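Local coordinates for protein COG0546: Predicted phosphatases (Streptococcus pneumoniae, PDB 2AH5) that is probably a phosphatase of the haloacid dehalogenase (HAD) superfamily, expected to hydrolyse a phosphate ester that has not been identified, at residues I4-F9 against P101-T106; L93-S98 against E204-F209; I22-T27 against R72-A77. One frame throughout, in Å; residues are numbered along the deposited sequence.

Contact 1 (I4-F9 against P101-T106); sequences ITAIFF and PLYITT
Ile7, Phe8 and Phe9 pair with Leu102, Tyr103 and Ile104 as parallel neighbours in the six-stranded sheet of the HAD core, strand 6-9 lying between strands 102-106 and 157-161. Four backbone hydrogen bonds alternate from strand to strand. Ile7 gives its N-H to Pro101 O and takes that of Tyr103 on its own O; two residues on, Phe9 N reaches Tyr103 O at 2.8 Å and Thr105 N reaches Phe9 O at 2.9 Å.

The side chains separate onto two faces. On one, Phe8 meets Tyr103: Phe8 CE1 comes to 3.6 Å from Tyr103 CD2, and the ring planes are 87° apart, though the rings meet obliquely. Phe8 CG lies anti to its carbonyl carbon (chi1 -63°), and the ring beyond it takes the methyl CG2 of Thr105 off-centre, 4.3 Å from the ring centroid. Ala6 CB touches the rim of Tyr103 at CE2, 4.0 Å away. On the other face Leu102 CD2 touches both Ile7 CB and the edge of the Phe9 ring, 3.9 Å from Phe9 CE1. Helix 139-149 packs on the Phe8 side and helix 89-97 on the Phe9 side.

The backbone bonds therefore fix the register, while nearly all that the side chains add is apolar. Thr105 OG1 is the exception: it is buried 3.6 Å from Phe8 CB with no hydrogen-bonding partner in the model, a polar cost set against the apolar contacts of its methyl.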
# COMPACT_ATOMS: atom_id res chain seq x y z
N ILE A 4 -3.98 16.01 14.25
CA ILE A 4 -3.73 15.57 12.86
C ILE A 4 -4.06 16.73 11.91
O ILE A 4 -5.14 17.33 12.00
CB ILE A 4 -4.54 14.31 12.47
CG1 ILE A 4 -4.09 13.09 13.29
CG2 ILE A 4 -4.43 14.01 10.96
CD1 ILE A 4 -5.13 12.01 13.37
N THR A 5 -3.11 17.04 11.04
CA THR A 5 -3.32 18.02 9.96
C THR A 5 -3.12 17.44 8.55
O THR A 5 -3.39 18.12 7.55
CB THR A 5 -2.42 19.27 10.08
OG1 THR A 5 -1.05 18.89 9.88
CG2 THR A 5 -2.56 19.95 11.45
N ALA A 6 -2.66 16.19 8.47
CA ALA A 6 -2.31 15.57 7.19
C ALA A 6 -2.61 14.07 7.27
O ALA A 6 -2.41 13.44 8.32
CB ALA A 6 -0.85 15.79 6.89
N ILE A 7 -3.10 13.53 6.17
CA ILE A 7 -3.50 12.13 6.13
C ILE A 7 -2.71 11.38 5.04
O ILE A 7 -2.68 11.82 3.88
CB ILE A 7 -5.02 11.96 5.89
CG1 ILE A 7 -5.84 12.74 6.95
CG2 ILE A 7 -5.37 10.48 5.87
CD1 ILE A 7 -7.37 12.56 6.80
N PHE A 8 -2.03 10.29 5.45
CA PHE A 8 -1.23 9.45 4.54
C PHE A 8 -2.01 8.17 4.22
O PHE A 8 -2.59 7.56 5.12
CB PHE A 8 0.11 9.03 5.18
CG PHE A 8 1.04 10.18 5.52
CD1 PHE A 8 0.80 11.48 5.05
CD2 PHE A 8 2.20 9.92 6.26
CE1 PHE A 8 1.70 12.52 5.35
CE2 PHE A 8 3.11 10.96 6.55
CZ PHE A 8 2.86 12.25 6.11
N PHE A 9 -1.94 7.71 2.98
CA PHE A 9 -2.63 6.50 2.57
C PHE A 9 -1.64 5.50 1.98
O PHE A 9 -0.77 5.90 1.18
CB PHE A 9 -3.62 6.82 1.48
CG PHE A 9 -4.83 7.54 1.96
CD1 PHE A 9 -4.82 8.91 2.07
CD2 PHE A 9 -5.97 6.83 2.28
CE1 PHE A 9 -5.95 9.59 2.50
CE2 PHE A 9 -7.14 7.51 2.70
CZ PHE A 9 -7.10 8.88 2.81
N PRO A 101 -5.07 17.95 3.61
CA PRO A 101 -4.17 17.59 2.53
C PRO A 101 -3.95 16.07 2.68
O PRO A 101 -3.78 15.61 3.81
CB PRO A 101 -2.89 18.37 2.86
CG PRO A 101 -2.89 18.52 4.35
CD PRO A 101 -4.38 18.66 4.71
N LEU A 102 -4.02 15.34 1.58
CA LEU A 102 -3.82 13.90 1.52
C LEU A 102 -2.56 13.54 0.75
O LEU A 102 -2.23 14.21 -0.26
CB LEU A 102 -4.98 13.24 0.79
CG LEU A 102 -6.40 13.63 1.19
CD1 LEU A 102 -7.40 12.85 0.37
CD2 LEU A 102 -6.62 13.45 2.70
N TYR A 103 -1.88 12.47 1.20
CA TYR A 103 -0.64 12.00 0.56
C TYR A 103 -0.70 10.49 0.40
O TYR A 103 -1.26 9.77 1.26
CB TYR A 103 0.58 12.36 1.42
CG TYR A 103 0.64 13.84 1.66
CD1 TYR A 103 1.21 14.69 0.71
CD2 TYR A 103 0.04 14.41 2.79
CE1 TYR A 103 1.23 16.06 0.89
CE2 TYR A 103 0.08 15.80 3.01
CZ TYR A 103 0.68 16.61 2.04
OH TYR A 103 0.72 17.97 2.21
N ILE A 104 -0.13 10.00 -0.70
CA ILE A 104 0.15 8.58 -0.74
C ILE A 104 1.57 8.31 -0.24
O ILE A 104 2.54 8.99 -0.65
CB ILE A 104 -0.07 8.02 -2.16
CG1 ILE A 104 -1.57 7.98 -2.45
CG2 ILE A 104 0.52 6.64 -2.29
CD1 ILE A 104 -1.90 7.93 -3.93
N THR A 105 1.68 7.28 0.60
CA THR A 105 2.97 6.74 1.12
C THR A 105 3.01 5.22 0.90
O THR A 105 2.37 4.46 1.64
CB THR A 105 3.17 7.05 2.61
OG1 THR A 105 2.03 6.61 3.36
CG2 THR A 105 3.38 8.50 2.82
N THR A 106 3.71 4.79 -0.15
CA THR A 106 3.68 3.39 -0.55
C THR A 106 5.11 2.87 -0.75
O THR A 106 6.04 3.65 -0.93
CB THR A 106 2.89 3.22 -1.89
OG1 THR A 106 2.83 1.82 -2.24
CG2 THR A 106 3.53 4.05 -3.05

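Contact 2 (L93-S98 against E204-F209); sequences LEELSS and EVLAYF
Leu96 and Leu206 join two helices of the layer on one face of the central sheet in this Rossmann-like α/β fold: helix 89-97 and the short, weakly bonded C-terminal helix 204-208. The two segments run nearly parallel, 11° apart, but their axes stay 10.6 Å from each other, and the contact is made by side chains alone. One methyl of Leu206, CD2, touches two successive residues, 3.8 Å from Glu95 CB and 3.8 Å from Leu96 CG. For Glu95 it is thus the aliphatic base that meets the neighbouring helix.

Leu96 answers with both branches. Its CG stands anti to the carbonyl carbon (chi1 -75°), the branch point from which both methyls reach across. The CD2 methyl lies over one face of the Phe209 ring, 3.8 Å from Phe209 CD2, a CH-pi contact in which the two side chains cross at about a right angle. The other branch, CD1, approaches Val205 CG1 more loosely, at 4.3 Å. Within segment 93-98, Ser98 OG donates to Glu95 O at 2.8 Å.

Beneath the pair, Leu96 and Phe209 both rest on Ile7 of strand 6-9. Phe209 and Val205 continue onto strand 157-161, and Tyr100 meets the Phe209 ring edge-to-face.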
# COMPACT_ATOMS: atom_id res chain seq x y z
N LEU A 93 -12.28 9.73 -0.28
CA LEU A 93 -11.32 10.76 -0.69
C LEU A 93 -11.93 12.16 -0.87
O LEU A 93 -11.35 13.14 -0.39
CB LEU A 93 -10.61 10.34 -1.97
CG LEU A 93 -9.74 9.10 -1.83
CD1 LEU A 93 -9.18 8.71 -3.22
CD2 LEU A 93 -8.62 9.34 -0.79
N GLU A 94 -13.06 12.26 -1.56
CA GLU A 94 -13.76 13.55 -1.74
C GLU A 94 -14.01 14.17 -0.37
O GLU A 94 -13.75 15.35 -0.15
CB GLU A 94 -15.10 13.36 -2.47
CG GLU A 94 -15.04 12.93 -3.91
CD GLU A 94 -16.43 12.63 -4.48
OE1 GLU A 94 -17.18 11.78 -3.90
OE2 GLU A 94 -16.77 13.20 -5.55
N GLU A 95 -14.50 13.36 0.57
CA GLU A 95 -14.82 13.86 1.90
C GLU A 95 -13.59 14.31 2.69
O GLU A 95 -13.56 15.43 3.19
CB GLU A 95 -15.62 12.82 2.68
CG GLU A 95 -17.05 12.64 2.17
CD GLU A 95 -17.83 13.95 2.23
OE1 GLU A 95 -17.95 14.51 3.34
OE2 GLU A 95 -18.29 14.43 1.17
N LEU A 96 -12.56 13.46 2.76
CA LEU A 96 -11.35 13.82 3.53
C LEU A 96 -10.57 14.97 2.88
O LEU A 96 -10.15 15.88 3.58
CB LEU A 96 -10.43 12.61 3.75
CG LEU A 96 -10.86 11.58 4.78
CD1 LEU A 96 -9.93 10.35 4.72
CD2 LEU A 96 -10.86 12.14 6.20
N SER A 97 -10.45 14.94 1.55
CA SER A 97 -9.67 15.96 0.81
C SER A 97 -10.24 17.37 0.96
O SER A 97 -9.49 18.35 0.83
CB SER A 97 -9.58 15.60 -0.67
OG SER A 97 -10.84 15.75 -1.28
N SER A 98 -11.54 17.46 1.25
CA SER A 98 -12.15 18.76 1.51
C SER A 98 -11.78 19.35 2.88
O SER A 98 -12.04 20.53 3.12
CB SER A 98 -13.68 18.72 1.28
OG SER A 98 -14.34 17.96 2.27
N GLU A 204 -16.49 4.30 7.40
CA GLU A 204 -16.22 4.21 8.82
C GLU A 204 -14.95 5.08 9.21
O GLU A 204 -14.83 5.58 10.33
CB GLU A 204 -16.01 2.76 9.15
CG GLU A 204 -16.05 2.44 10.59
CD GLU A 204 -15.89 0.95 10.83
OE1 GLU A 204 -15.79 0.16 9.85
OE2 GLU A 204 -15.85 0.59 12.02
N VAL A 205 -14.05 5.27 8.25
CA VAL A 205 -12.82 6.03 8.46
C VAL A 205 -13.14 7.47 8.89
O VAL A 205 -12.44 8.09 9.67
CB VAL A 205 -11.94 6.06 7.19
CG1 VAL A 205 -10.78 7.03 7.35
CG2 VAL A 205 -11.37 4.66 6.88
N LEU A 206 -14.24 7.98 8.35
CA LEU A 206 -14.57 9.40 8.45
C LEU A 206 -14.88 9.80 9.87
O LEU A 206 -14.56 10.91 10.27
CB LEU A 206 -15.77 9.69 7.56
CG LEU A 206 -15.45 9.64 6.08
CD1 LEU A 206 -16.77 9.71 5.31
CD2 LEU A 206 -14.52 10.81 5.69
N ALA A 207 -15.48 8.88 10.62
CA ALA A 207 -15.89 9.12 12.01
C ALA A 207 -14.72 9.47 12.92
O ALA A 207 -14.88 10.22 13.89
CB ALA A 207 -16.64 7.88 12.56
N TYR A 208 -13.53 8.94 12.62
CA TYR A 208 -12.36 9.26 13.42
C TYR A 208 -12.08 10.74 13.41
O TYR A 208 -11.69 11.30 14.43
CB TYR A 208 -11.11 8.49 12.99
CG TYR A 208 -9.95 8.64 13.95
CD1 TYR A 208 -10.07 8.25 15.29
CD2 TYR A 208 -8.73 9.19 13.54
CE1 TYR A 208 -9.01 8.37 16.18
CE2 TYR A 208 -7.66 9.33 14.43
CZ TYR A 208 -7.81 8.92 15.75
OH TYR A 208 -6.77 9.03 16.66
N PHE A 209 -12.30 11.37 12.26
CA PHE A 209 -12.03 12.77 12.07
C PHE A 209 -13.25 13.67 12.41
O PHE A 209 -13.27 14.85 12.07
CB PHE A 209 -11.50 13.00 10.64
CG PHE A 209 -10.33 12.10 10.31
CD1 PHE A 209 -9.02 12.50 10.59
CD2 PHE A 209 -10.54 10.83 9.76
CE1 PHE A 209 -7.93 11.67 10.29
CE2 PHE A 209 -9.45 9.98 9.46
CZ PHE A 209 -8.14 10.41 9.75

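Contact 3 (I22-T27 against R72-A77); sequences IHNAFT and RSYYKA
Tyr74 leans from helix 64-79 across helix 19-33, where Asn24 and Ala25 receive it; the two segments cross at 148°, roughly antiparallel but clearly inclined, with axes 8.5 Å apart. Its CB, pointing toward the other helix, starts 4.1 Å from Ala25 CA. CG is anti to the backbone N (chi1 -178°), and the ring that follows lies against the backbone: CD2 comes to 3.5 Å from Ala25 CA, while Asn24 O stands about 4.0 Å above the plane, over the ring centre. Farther out, CE2 and CZ both touch Asn24 CB. At the tip, OH is 3.2 Å from the same CB and hydrogen-bonds to Glu82 OE1. Asn24 ND2 also bonds to Glu82 OE1, so one carboxylate oxygen gathers the polar ends of both side chains, whose amide and ring planes are turned 85° apart.

Tyr75, one residue on, meets Ala25 and Ile22. The methyl of Ala25 sits at the edge of its ring, 4.1 Å from Tyr75 CD1, and Ile22 CG1 lies 3.9 Å from Tyr75 CE1. Ala25 CB thereby touches both tyrosines where the CA atoms of Ala25 and Tyr74 come closest, 5.4 Å apart. Tyr75 OH continues to Lys108 NZ in a hydrogen bond.

The contact pairs an apolar middle with polar ends. The tyrosine rings pack on helix 19-33, while their hydroxyls are held by the probably charged Glu82 and Lys108, which ties this helical pair, probably part of the cap domain, to residues beyond it.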
# COMPACT_ATOMS: atom_id res chain seq x y z
N ILE A 22 -1.68 -8.31 -9.43
CA ILE A 22 -0.58 -8.86 -8.63
C ILE A 22 -0.60 -10.38 -8.74
O ILE A 22 0.43 -11.00 -9.05
CB ILE A 22 -0.68 -8.40 -7.14
CG1 ILE A 22 -0.52 -6.87 -7.05
CG2 ILE A 22 0.38 -9.09 -6.26
CD1 ILE A 22 -0.84 -6.31 -5.62
N HIS A 23 -1.78 -10.97 -8.56
CA HIS A 23 -1.95 -12.41 -8.69
C HIS A 23 -1.45 -12.86 -10.06
O HIS A 23 -0.69 -13.82 -10.15
CB HIS A 23 -3.41 -12.81 -8.51
CG HIS A 23 -3.64 -14.29 -8.50
ND1 HIS A 23 -3.80 -15.03 -9.66
CD2 HIS A 23 -3.75 -15.17 -7.48
CE1 HIS A 23 -4.00 -16.29 -9.35
NE2 HIS A 23 -3.99 -16.41 -8.03
N ASN A 24 -1.90 -12.20 -11.12
CA ASN A 24 -1.49 -12.55 -12.48
C ASN A 24 0.01 -12.42 -12.73
O ASN A 24 0.64 -13.23 -13.46
CB ASN A 24 -2.28 -11.73 -13.52
CG ASN A 24 -3.73 -12.19 -13.66
OD1 ASN A 24 -4.14 -13.22 -13.12
ND2 ASN A 24 -4.52 -11.39 -14.39
N ALA A 25 0.61 -11.38 -12.18
CA ALA A 25 2.06 -11.24 -12.27
C ALA A 25 2.77 -12.43 -11.59
O ALA A 25 3.73 -12.97 -12.15
CB ALA A 25 2.51 -9.91 -11.68
N PHE A 26 2.31 -12.85 -10.40
CA PHE A 26 2.91 -14.03 -9.76
C PHE A 26 2.77 -15.31 -10.60
O PHE A 26 3.74 -16.04 -10.82
CB PHE A 26 2.37 -14.27 -8.36
CG PHE A 26 3.04 -13.43 -7.33
CD1 PHE A 26 2.33 -12.43 -6.70
CD2 PHE A 26 4.40 -13.61 -7.04
CE1 PHE A 26 2.94 -11.62 -5.75
CE2 PHE A 26 5.03 -12.80 -6.06
CZ PHE A 26 4.30 -11.80 -5.44
N THR A 27 1.56 -15.54 -11.09
CA THR A 27 1.29 -16.80 -11.81
C THR A 27 1.99 -16.80 -13.18
O THR A 27 2.41 -17.87 -13.66
CB THR A 27 -0.23 -17.10 -11.95
OG1 THR A 27 -0.86 -16.05 -12.67
CG2 THR A 27 -0.91 -17.23 -10.54
N ARG A 72 8.04 -8.20 -12.85
CA ARG A 72 7.92 -6.79 -13.22
C ARG A 72 7.59 -6.62 -14.70
O ARG A 72 6.87 -5.68 -15.07
CB ARG A 72 9.16 -6.01 -12.82
CG ARG A 72 9.43 -6.04 -11.34
CD ARG A 72 10.12 -4.79 -10.90
NE ARG A 72 10.24 -4.69 -9.44
CZ ARG A 72 9.22 -4.48 -8.60
NH1 ARG A 72 7.98 -4.37 -9.05
NH2 ARG A 72 9.44 -4.41 -7.28
N SER A 73 8.07 -7.56 -15.53
CA SER A 73 7.75 -7.62 -16.96
C SER A 73 6.26 -7.84 -17.27
O SER A 73 5.75 -7.34 -18.29
CB SER A 73 8.60 -8.70 -17.69
OG SER A 73 8.01 -10.00 -17.65
N TYR A 74 5.57 -8.61 -16.43
CA TYR A 74 4.13 -8.71 -16.56
C TYR A 74 3.49 -7.45 -15.93
O TYR A 74 2.59 -6.84 -16.52
CB TYR A 74 3.60 -9.99 -15.91
CG TYR A 74 2.10 -10.14 -16.06
CD1 TYR A 74 1.55 -10.91 -17.09
CD2 TYR A 74 1.24 -9.47 -15.20
CE1 TYR A 74 0.16 -11.04 -17.24
CE2 TYR A 74 -0.15 -9.58 -15.34
CZ TYR A 74 -0.68 -10.37 -16.36
OH TYR A 74 -2.05 -10.46 -16.50
N TYR A 75 3.97 -7.06 -14.75
CA TYR A 75 3.25 -6.04 -13.97
C TYR A 75 3.20 -4.67 -14.64
O TYR A 75 2.14 -4.03 -14.71
CB TYR A 75 3.79 -5.94 -12.54
CG TYR A 75 2.77 -5.25 -11.67
CD1 TYR A 75 1.67 -5.94 -11.19
CD2 TYR A 75 2.88 -3.89 -11.39
CE1 TYR A 75 0.67 -5.31 -10.44
CE2 TYR A 75 1.89 -3.23 -10.64
CZ TYR A 75 0.80 -3.96 -10.17
OH TYR A 75 -0.17 -3.35 -9.41
N LYS A 76 4.35 -4.22 -15.15
CA LYS A 76 4.44 -2.90 -15.81
C LYS A 76 3.56 -2.79 -17.05
O LYS A 76 2.89 -1.76 -17.27
CB LYS A 76 5.91 -2.56 -16.13
CG LYS A 76 6.76 -2.26 -14.89
CD LYS A 76 6.32 -0.95 -14.19
CE LYS A 76 7.32 0.18 -14.37
NZ LYS A 76 6.83 1.45 -13.75
N ALA A 77 3.54 -3.84 -17.85
CA ALA A 77 2.81 -3.85 -19.12
C ALA A 77 1.34 -4.24 -19.00
O ALA A 77 0.52 -3.83 -19.82
CB ALA A 77 3.51 -4.78 -20.13

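Contacts 1 and 2 form one continuous core. Ile7 CD1 of contact 1 lies 3.6 Å from Leu96 CD2 and equally close to Phe209 CE1 of contact 2, and Phe9 CZ meets Leu96 CD1 at 3.7 Å, so the helix pair 93-98/204-209 is seated directly on the strands. Contact 3 stands apart, its centre about 27 Å from that of contact 1 and 32 Å from that of contact 2, in the helices inserted between strands 6-9 and 102-106. Nearest atoms of contacts 1 and 3 are about 9 Å apart. The probable active site follows strand 6-9: Asp10, Asp12 and Thr14 match the HAD DxDx(T/V) motif, which Tyr75 of contact 3 touches.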